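Long-range contact in pirin family protein (Acinetobacter baumannii, PDB 6D0P), which probably acts as a metal-dependent dioxygenase of the bicupin pirin family, cleaving quercetin-like flavonols with an iron or similar metal ion: residues L156-Y170 and L183-T197. Sequence-based numbering, arbitrary orientation. Where two conformers were deposited one is given.
With MG (magnesium ion), chain F.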
ATOM      1  N   LEU A 156      -6.865  18.899   7.627  1.00 20.41           N
ATOM      2  CA  LEU A 156      -7.853  18.410   8.590  1.00 20.67           C
ATOM      3  C   LEU A 156      -8.024  19.386   9.765  1.00 21.02           C
ATOM      4  O   LEU A 156      -8.989  19.266  10.531  1.00 21.11           O
ATOM      5  CB  LEU A 156      -7.393  17.046   9.110  1.00 19.89           C
ATOM      6  CG  LEU A 156      -7.336  15.939   8.074  1.00 20.12           C
ATOM      7  CD1 LEU A 156      -6.742  14.685   8.683  1.00 19.25           C
ATOM      8  CD2 LEU A 156      -8.732  15.687   7.500  1.00 20.89           C
ATOM      9  N   ASP A 157      -7.045  20.257   9.981  1.00 20.36           N
ATOM     10  CA  ASP A 157      -7.144  21.249  11.032  1.00 21.73           C
ATOM     11  C   ASP A 157      -6.243  22.423  10.639  1.00 22.01           C
ATOM     12  O   ASP A 157      -5.718  22.427   9.527  1.00 20.82           O
ATOM     13  CB  ASP A 157      -6.770  20.676  12.399  1.00 22.35           C
ATOM     14  CG  ASP A 157      -5.401  20.017  12.436  1.00 23.05           C
ATOM     15  OD1 ASP A 157      -4.463  20.522  11.739  1.00 22.08           O
ATOM     16  OD2 ASP A 157      -5.277  18.996  13.163  1.00 25.03           O
ATOM     17  N   GLU A 158      -6.068  23.361  11.556  1.00 22.71           N
ATOM     18  CA  GLU A 158      -5.276  24.538  11.300  1.00 24.49           C
ATOM     19  C   GLU A 158      -3.888  24.379  11.928  1.00 25.79           C
ATOM     20  O   GLU A 158      -3.151  25.366  12.054  1.00 25.30           O
ATOM     21  CB  GLU A 158      -6.001  25.765  11.856  1.00 26.13           C
ATOM     22  CG  GLU A 158      -7.351  26.002  11.197  1.00 27.03           C
ATOM     23  CD  GLU A 158      -8.170  27.129  11.788  1.00 29.16           C
ATOM     24  OE1 GLU A 158      -7.581  28.185  12.086  1.00 32.34           O
ATOM     25  OE2 GLU A 158      -9.396  26.970  11.916  1.00 29.09           O
ATOM     26  N   HIS A 159      -3.513  23.146  12.278  1.00 24.32           N
ATOM     27  CA  HIS A 159      -2.262  22.922  12.977  1.00 27.00           C
ATOM     28  C   HIS A 159      -1.277  22.080  12.172  1.00 25.47           C
ATOM     29  O   HIS A 159      -0.209  21.764  12.688  1.00 26.93           O
ATOM     30  CB  HIS A 159      -2.559  22.294  14.349  1.00 29.41           C
ATOM     31  CG  HIS A 159      -3.301  23.225  15.239  1.00 34.84           C
ATOM     32  ND1 HIS A 159      -4.659  23.094  15.486  1.00 38.29           N
ATOM     33  CD2 HIS A 159      -2.894  24.335  15.887  1.00 37.96           C
ATOM     34  CE1 HIS A 159      -5.046  24.066  16.281  1.00 38.73           C
ATOM     35  NE2 HIS A 159      -3.987  24.848  16.527  1.00 42.15           N
ATOM     36  N   GLY A 160      -1.607  21.713  10.940  1.00 23.04           N
ATOM     37  CA  GLY A 160      -0.680  20.935  10.143  1.00 22.57           C
ATOM     38  C   GLY A 160      -1.163  19.526   9.837  1.00 21.40           C
ATOM     39  O   GLY A 160      -0.475  18.798   9.098  1.00 22.58           O
ATOM     40  N   SER A 161      -2.298  19.084  10.386  1.00 19.01           N
ATOM     41  CA  SER A 161      -2.795  17.728  10.024  1.00 17.68           C
ATOM     42  C   SER A 161      -3.321  17.757   8.591  1.00 17.74           C
ATOM     43  O   SER A 161      -3.976  18.724   8.195  1.00 17.38           O
ATOM     44  CB  SER A 161      -3.861  17.246  10.963  1.00 17.89           C
ATOM     45  OG  SER A 161      -3.413  17.304  12.308  1.00 17.60           O
ATOM     46  N   HIS A 162      -3.060  16.691   7.821  1.00 17.19           N
ATOM     47  CA  HIS A 162      -3.516  16.634   6.441  1.00 18.36           C
ATOM     48  C   HIS A 162      -3.755  15.174   6.028  1.00 16.92           C
ATOM     49  O   HIS A 162      -3.265  14.217   6.662  1.00 15.02           O
ATOM     50  CB  HIS A 162      -2.539  17.340   5.490  1.00 20.69           C
ATOM     51  CG  HIS A 162      -1.261  16.601   5.293  1.00 22.88           C
ATOM     52  ND1 HIS A 162      -1.041  15.803   4.195  1.00 26.40           N
ATOM     53  CD2 HIS A 162      -0.162  16.500   6.065  1.00 24.78           C
ATOM     54  CE1 HIS A 162       0.149  15.239   4.299  1.00 28.91           C
ATOM     55  NE2 HIS A 162       0.706  15.657   5.439  1.00 26.12           N
ATOM     56  N   LEU A 163      -4.530  15.041   4.965  1.00 16.64           N
ATOM     57  CA  LEU A 163      -4.866  13.770   4.404  1.00 17.03           C
ATOM     58  C   LEU A 163      -4.754  13.868   2.876  1.00 16.90           C
ATOM     59  O   LEU A 163      -5.277  14.819   2.271  1.00 17.29           O
ATOM     60  CB  LEU A 163      -6.284  13.437   4.873  1.00 18.79           C
ATOM     61  CG  LEU A 163      -6.868  12.110   4.402  1.00 20.59           C
ATOM     62  CD1 LEU A 163      -7.906  11.618   5.391  1.00 20.71           C
ATOM     63  CD2 LEU A 163      -7.464  12.236   3.008  1.00 20.87           C
ATOM     64  N   ARG A 164      -4.057  12.911   2.267  1.00 16.22           N
ATOM     65  CA  ARG A 164      -3.934  12.843   0.813  1.00 15.98           C
ATOM     66  C   ARG A 164      -4.876  11.754   0.304  1.00 14.75           C
ATOM     67  O   ARG A 164      -4.901  10.628   0.873  1.00 13.11           O
ATOM     68  CB  ARG A 164      -2.509  12.477   0.391  1.00 16.58           C
ATOM     69  CG  ARG A 164      -1.437  13.431   0.898  1.00 18.20           C
ATOM     70  CD  ARG A 164      -0.173  13.282   0.064  1.00 18.67           C
ATOM     71  NE  ARG A 164       0.343  11.928   0.165  1.00 18.16           N
ATOM     72  CZ  ARG A 164       1.367  11.466  -0.545  1.00 19.07           C
ATOM     73  NH1 ARG A 164       1.813  10.242  -0.335  1.00 19.12           N
ATOM     74  NH2 ARG A 164       1.952  12.246  -1.428  1.00 20.01           N
ATOM     75  N   VAL A 165      -5.628  12.069  -0.742  1.00 14.02           N
ATOM     76  CA  VAL A 165      -6.573  11.119  -1.297  1.00 14.36           C
ATOM     77  C   VAL A 165      -5.890  10.390  -2.453  1.00 14.29           C
ATOM     78  O   VAL A 165      -5.918  10.826  -3.605  1.00 14.80           O
ATOM     79  CB  VAL A 165      -7.878  11.813  -1.728  1.00 15.21           C
ATOM     80  CG1 VAL A 165      -8.954  10.797  -2.065  1.00 15.35           C
ATOM     81  CG2 VAL A 165      -8.384  12.769  -0.656  1.00 16.05           C
ATOM     82  N   ILE A 166      -5.251   9.287  -2.135  1.00 14.48           N
ATOM     83  CA  ILE A 166      -4.524   8.541  -3.151  1.00 14.98           C
ATOM     84  C   ILE A 166      -5.538   7.819  -4.066  1.00 14.81           C
ATOM     85  O   ILE A 166      -5.399   7.840  -5.282  1.00 14.88           O
ATOM     86  CB  ILE A 166      -3.491   7.613  -2.495  1.00 14.71           C
ATOM     87  CG1 ILE A 166      -2.387   8.439  -1.823  1.00 15.43           C
ATOM     88  CG2 ILE A 166      -2.909   6.638  -3.505  1.00 15.08           C
ATOM     89  CD1 ILE A 166      -1.479   7.626  -0.949  1.00 16.53           C
ATOM     90  N   ALA A 167      -6.555   7.229  -3.465  1.00 14.00           N
ATOM     91  CA  ALA A 167      -7.641   6.599  -4.181  1.00 14.33           C
ATOM     92  C   ALA A 167      -8.947   6.826  -3.417  1.00 14.85           C
ATOM     93  O   ALA A 167      -8.945   6.898  -2.174  1.00 14.16           O
ATOM     94  CB  ALA A 167      -7.381   5.115  -4.352  1.00 13.67           C
ATOM     95  N   GLY A 168     -10.049   6.834  -4.146  1.00 15.36           N
ATOM     96  CA  GLY A 168     -11.356   6.956  -3.548  1.00 16.98           C
ATOM     97  C   GLY A 168     -11.844   8.395  -3.513  1.00 18.45           C
ATOM     98  O   GLY A 168     -11.756   9.147  -4.485  1.00 17.17           O
ATOM     99  N   GLU A 169     -12.365   8.789  -2.371  1.00 21.55           N
ATOM    100  CA  GLU A 169     -12.917  10.137  -2.260  1.00 27.53           C
ATOM    101  C   GLU A 169     -12.990  10.553  -0.793  1.00 27.42           C
ATOM    102  O   GLU A 169     -13.390   9.762   0.040  1.00 29.31           O
ATOM    103  CB  GLU A 169     -14.338  10.176  -2.828  1.00 31.82           C
ATOM    104  CG  GLU A 169     -15.030  11.515  -2.608  1.00 41.13           C
ATOM    105  CD  GLU A 169     -16.032  11.930  -3.679  1.00 47.76           C
ATOM    106  OE1 GLU A 169     -16.737  11.047  -4.210  1.00 49.57           O
ATOM    107  OE2 GLU A 169     -16.112  13.141  -3.971  1.00 59.35           O
ATOM    108  N   TYR A 170     -12.612  11.790  -0.539  1.00 27.97           N
ATOM    109  CA  TYR A 170     -12.701  12.398   0.772  1.00 29.03           C
ATOM    110  C   TYR A 170     -13.025  13.896   0.613  1.00 30.80           C
ATOM    111  O   TYR A 170     -12.446  14.569  -0.223  1.00 31.02           O
ATOM    112  CB  TYR A 170     -11.390  12.210   1.541  1.00 26.44           C
ATOM    113  CG  TYR A 170     -11.487  12.709   2.949  1.00 28.15           C
ATOM    114  CD1 TYR A 170     -11.921  11.868   3.958  1.00 29.79           C
ATOM    115  CD2 TYR A 170     -11.233  14.033   3.264  1.00 30.00           C
ATOM    116  CE1 TYR A 170     -12.071  12.325   5.253  1.00 31.83           C
ATOM    117  CE2 TYR A 170     -11.383  14.506   4.555  1.00 31.41           C
ATOM    118  CZ  TYR A 170     -11.811  13.653   5.549  1.00 31.76           C
ATOM    119  OH  TYR A 170     -11.967  14.103   6.826  1.00 37.95           O
ATOM    120  N   LEU A 183     -13.035   1.637  -3.269  1.00 15.11           N
ATOM    121  CA  LEU A 183     -12.066   1.590  -2.204  1.00 15.69           C
ATOM    122  C   LEU A 183     -11.413   2.963  -2.019  1.00 14.86           C
ATOM    123  O   LEU A 183     -11.437   3.834  -2.917  1.00 15.62           O
ATOM    124  CB  LEU A 183     -11.036   0.481  -2.464  1.00 15.86           C
ATOM    125  CG  LEU A 183     -10.070   0.669  -3.624  1.00 16.16           C
ATOM    126  CD1 LEU A 183      -8.832   1.423  -3.186  1.00 16.10           C
ATOM    127  CD2 LEU A 183      -9.647  -0.667  -4.189  1.00 17.35           C
ATOM    128  N   ASN A 184     -10.907   3.145  -0.809  1.00 13.93           N
ATOM    129  CA  ASN A 184     -10.209   4.350  -0.389  1.00 13.65           C
ATOM    130  C   ASN A 184      -8.803   3.999   0.087  1.00 13.50           C
ATOM    131  O   ASN A 184      -8.589   3.025   0.844  1.00 11.98           O
ATOM    132  CB  ASN A 184     -10.894   5.049   0.786  1.00 15.13           C
ATOM    133  CG  ASN A 184     -12.198   5.703   0.408  1.00 16.41           C
ATOM    134  OD1 ASN A 184     -12.216   6.588  -0.446  1.00 17.51           O
ATOM    135  ND2 ASN A 184     -13.285   5.307   1.067  1.00 18.04           N
ATOM    136  N   VAL A 185      -7.863   4.833  -0.331  1.00 12.61           N
ATOM    137  CA  VAL A 185      -6.518   4.786   0.197  1.00 12.75           C
ATOM    138  C   VAL A 185      -6.180   6.232   0.519  1.00 12.28           C
ATOM    139  O   VAL A 185      -6.074   7.074  -0.399  1.00 11.85           O
ATOM    140  CB  VAL A 185      -5.470   4.158  -0.740  1.00 13.03           C
ATOM    141  CG1 VAL A 185      -4.063   4.305  -0.165  1.00 13.54           C
ATOM    142  CG2 VAL A 185      -5.758   2.689  -1.021  1.00 13.22           C
ATOM    143  N   TRP A 186      -6.111   6.513   1.813  1.00 12.27           N
ATOM    144  CA  TRP A 186      -5.807   7.845   2.287  1.00 13.54           C
ATOM    145  C   TRP A 186      -4.535   7.794   3.132  1.00 13.80           C
ATOM    146  O   TRP A 186      -4.366   6.865   3.928  1.00 13.89           O
ATOM    147  CB  TRP A 186      -6.953   8.416   3.137  1.00 13.85           C
ATOM    148  CG  TRP A 186      -8.313   8.363   2.525  1.00 14.85           C
ATOM    149  CD1 TRP A 186      -8.636   8.440   1.202  1.00 15.40           C
ATOM    150  CD2 TRP A 186      -9.557   8.311   3.248  1.00 15.54           C
ATOM    151  NE1 TRP A 186      -9.997   8.379   1.051  1.00 17.03           N
ATOM    152  CE2 TRP A 186     -10.588   8.309   2.291  1.00 16.51           C
ATOM    153  CE3 TRP A 186      -9.888   8.206   4.606  1.00 16.29           C
ATOM    154  CZ2 TRP A 186     -11.933   8.234   2.649  1.00 16.83           C
ATOM    155  CZ3 TRP A 186     -11.221   8.126   4.965  1.00 17.54           C
ATOM    156  CH2 TRP A 186     -12.226   8.147   3.995  1.00 16.89           C
ATOM    157  N   ASP A 187      -3.635   8.755   2.987  1.00 14.69           N
ATOM    158  CA  ASP A 187      -2.469   8.762   3.885  1.00 16.38           C
ATOM    159  C   ASP A 187      -2.325  10.166   4.472  1.00 16.55           C
ATOM    160  O   ASP A 187      -2.944  11.122   4.011  1.00 18.16           O
ATOM    161  CB  ASP A 187      -1.201   8.229   3.206  1.00 18.76           C
ATOM    162  CG  ASP A 187      -0.440   9.206   2.339  1.00 23.82           C
ATOM    163  OD1 ASP A 187      -0.968  10.293   2.096  1.00 25.91           O
ATOM    164  OD2 ASP A 187       0.692   8.864   1.919  1.00 26.34           O
ATOM    165  N   GLY A 188      -1.483  10.327   5.451  1.00 16.30           N
ATOM    166  CA  GLY A 188      -1.305  11.681   5.946  1.00 17.12           C
ATOM    167  C   GLY A 188      -0.647  11.729   7.304  1.00 17.54           C
ATOM    168  O   GLY A 188       0.015  10.768   7.733  1.00 15.81           O
ATOM    169  N   LYS A 189      -0.809  12.898   7.926  1.00 18.24           N
ATOM    170  CA  LYS A 189      -0.218  13.185   9.188  1.00 19.90           C
ATOM    171  C   LYS A 189      -1.253  13.863  10.086  1.00 19.13           C
ATOM    172  O   LYS A 189      -1.950  14.799   9.663  1.00 17.63           O
ATOM    173  CB  LYS A 189       1.000  14.096   8.992  1.00 23.54           C
ATOM    174  CG  LYS A 189       1.699  14.539  10.266  1.00 28.20           C
ATOM    175  CD  LYS A 189       2.744  15.597   9.975  1.00 35.17           C
ATOM    176  CE  LYS A 189       3.424  16.128  11.213  1.00 39.88           C
ATOM    177  NZ  LYS A 189       4.195  17.352  10.896  1.00 42.83           N
ATOM    178  N   LEU A 190      -1.324  13.382  11.311  1.00 18.56           N
ATOM    179  CA  LEU A 190      -2.175  13.978  12.338  1.00 21.91           C
ATOM    180  C   LEU A 190      -1.233  14.567  13.386  1.00 22.19           C
ATOM    181  O   LEU A 190      -0.399  13.841  13.950  1.00 22.67           O
ATOM    182  CB  LEU A 190      -3.060  12.917  12.984  1.00 22.10           C
ATOM    183  CG  LEU A 190      -3.927  12.105  12.041  1.00 25.62           C
ATOM    184  CD1 LEU A 190      -4.761  11.103  12.828  1.00 29.02           C
ATOM    185  CD2 LEU A 190      -4.809  13.004  11.193  1.00 26.55           C
ATOM    186  N   VAL A 191      -1.393  15.848  13.668  0.60 22.90           N
ATOM    187  CA  VAL A 191      -0.511  16.541  14.598  0.60 24.61           C
ATOM    188  C   VAL A 191      -1.010  16.306  16.033  0.60 25.31           C
ATOM    189  O   VAL A 191      -2.236  16.376  16.357  0.60 25.59           O
ATOM    190  CB  VAL A 191      -0.426  18.045  14.266  0.60 25.58           C
ATOM    191  CG1 VAL A 191       0.309  18.834  15.339  0.60 26.37           C
ATOM    192  CG2 VAL A 191       0.207  18.263  12.902  0.60 26.93           C
ATOM    193  N   LYS A 192       0.004  16.151  16.922  1.00 28.09           N
ATOM    194  CA  LYS A 192      -0.245  15.917  18.317  1.00 30.42           C
ATOM    195  C   LYS A 192      -1.287  16.909  18.844  1.00 29.39           C
ATOM    196  O   LYS A 192      -1.222  18.116  18.549  1.00 28.43           O
ATOM    197  CB  LYS A 192       1.081  16.069  19.067  1.00 33.80           C
ATOM    198  CG  LYS A 192       1.001  15.916  20.576  1.00 37.70           C
ATOM    199  CD  LYS A 192       2.354  16.035  21.241  1.00 40.92           C
ATOM    200  CE  LYS A 192       2.282  15.865  22.737  1.00 45.46           C
ATOM    201  NZ  LYS A 192       3.588  16.163  23.370  1.00 50.17           N
ATOM    202  N   GLY A 193      -2.233  16.364  19.594  1.00 30.62           N
ATOM    203  CA  GLY A 193      -3.276  17.142  20.274  1.00 32.85           C
ATOM    204  C   GLY A 193      -4.490  17.427  19.398  1.00 33.66           C
ATOM    205  O   GLY A 193      -5.394  18.114  19.839  1.00 35.52           O
ATOM    206  N   GLN A 194      -4.548  16.912  18.172  1.00 29.42           N
ATOM    207  CA  GLN A 194      -5.718  17.187  17.325  1.00 30.77           C
ATOM    208  C   GLN A 194      -6.541  15.913  17.112  1.00 29.58           C
ATOM    209  O   GLN A 194      -5.948  14.816  16.899  1.00 29.39           O
ATOM    210  CB  GLN A 194      -5.275  17.754  15.978  1.00 30.62           C
ATOM    211  CG  GLN A 194      -4.514  19.061  16.121  1.00 35.67           C
ATOM    212  CD  GLN A 194      -5.373  20.162  16.704  1.00 39.84           C
ATOM    213  OE1 GLN A 194      -6.538  20.342  16.331  1.00 48.08           O
ATOM    214  NE2 GLN A 194      -4.790  20.934  17.601  1.00 39.03           N
ATOM    215  N   LYS A 195      -7.873  16.106  17.110  1.00 27.25           N
ATOM    216  CA  LYS A 195      -8.869  15.062  16.946  1.00 32.36           C
ATOM    217  C   LYS A 195      -9.632  15.232  15.624  1.00 31.59           C
ATOM    218  O   LYS A 195      -9.934  16.365  15.227  1.00 33.26           O
ATOM    219  CB  LYS A 195      -9.897  15.096  18.075  1.00 33.79           C
ATOM    220  CG  LYS A 195     -10.944  13.995  17.962  1.00 37.84           C
ATOM    221  CD  LYS A 195     -11.833  13.830  19.166  1.00 42.57           C
ATOM    222  CE  LYS A 195     -12.833  12.709  18.974  1.00 45.77           C
ATOM    223  NZ  LYS A 195     -13.689  12.538  20.168  1.00 51.89           N
ATOM    224  N   HIS A 196      -9.999  14.105  15.005  1.00 26.45           N
ATOM    225  CA  HIS A 196     -10.660  14.093  13.705  1.00 27.05           C
ATOM    226  C   HIS A 196     -11.651  12.935  13.591  1.00 25.85           C
ATOM    227  O   HIS A 196     -11.356  11.824  14.007  1.00 25.09           O
ATOM    228  CB  HIS A 196      -9.613  13.964  12.605  1.00 27.36           C
ATOM    229  CG  HIS A 196      -8.462  14.872  12.830  1.00 31.79           C
ATOM    230  ND1 HIS A 196      -8.481  16.196  12.423  1.00 32.14           N
ATOM    231  CD2 HIS A 196      -7.277  14.668  13.454  1.00 33.99           C
ATOM    232  CE1 HIS A 196      -7.354  16.772  12.780  1.00 33.68           C
ATOM    233  NE2 HIS A 196      -6.578  15.841  13.394  1.00 33.96           N
ATOM    234  N   THR A 197     -12.805  13.222  12.999  1.00 25.01           N
ATOM    235  CA  THR A 197     -13.814  12.207  12.729  1.00 24.73           C
ATOM    236  C   THR A 197     -13.782  11.902  11.230  1.00 24.10           C
ATOM    237  O   THR A 197     -13.820  12.811  10.385  1.00 23.19           O
ATOM    238  CB  THR A 197     -15.202  12.659  13.199  1.00 27.12           C
ATOM    239  OG1 THR A 197     -15.132  12.741  14.617  1.00 26.53           O
ATOM    240  CG2 THR A 197     -16.318  11.711  12.810  1.00 26.65           C
TER
HETATM  241 MG    MG F 302     -11.081  19.517  10.894  1.00 38.90          MG
HETATM  242  O   HOH W   1     -15.240   7.495   0.727  1.00 26.08           O
HETATM  243  O   HOH W   2     -14.265  13.079   7.420  1.00 46.37           O
HETATM  244  O   HOH W   3     -11.004  14.292   9.656  1.00 48.32           O
HETATM  245  O   HOH W   4     -10.786  17.608  12.063  1.00 37.04           O
HETATM  246  O   HOH W   5     -11.099  21.256   9.783  1.00 38.95           O
HETATM  247  O   HOH W   6     -11.466  18.429   9.102  1.00 27.29           O
HETATM  248  O   HOH W   7     -13.153  19.425  11.293  1.00 35.68           O
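Asp187 places its CG between its own backbone N and carbonyl carbon (chi1 82°), while Arg164 bends at chi3 (-61°), and the two side chains meet on one face of neighbouring strands 162-165 and 183-190, antiparallel in one sheet of this bicupin fold; the latter belongs to the C-terminal cupin domain. The two flat groups lie almost in one plane: NE of Arg164 reaches OD1 of Asp187 at 2.8 Å, on its syn lone pair, and Arg164 NH1 donates to Asp187 OD2. Tyr76 OH is also hydrogen-bonded to Asp187 OD2, and Gly95 O receives Arg164 NH2, illustrating how a buried carboxylate on a sheet face is satisfied by a cross-strand arginine plus a second partner. On the other face, Trp186 packs against Leu163 and Val165, and the CD1 edge of Tyr170 points at the face of the six-membered ring of Trp186, a T-shaped pair with planes at 75°. A classic beta bulge follows: Ile166 and Ala167 stand opposite the single Val185, whose O accepts a bond from Ala167 N (3.1 Å) and a weak one from Ile166 N. Beyond it, Asn184 OD1 takes Glu169 N almost head-on, at 2.9 Å. At the far end, Asp157 OD1 accepts His159 N, an Asx turn, and Ser161 N; Asp157 OD2 accepts from Ser161 OG, which receives Val191 N at 2.8 Å. Close by, Leu156 O binds a magnesium ion at 2.1 Å, and one water ligand lies 2.7 Å from His196 ND1.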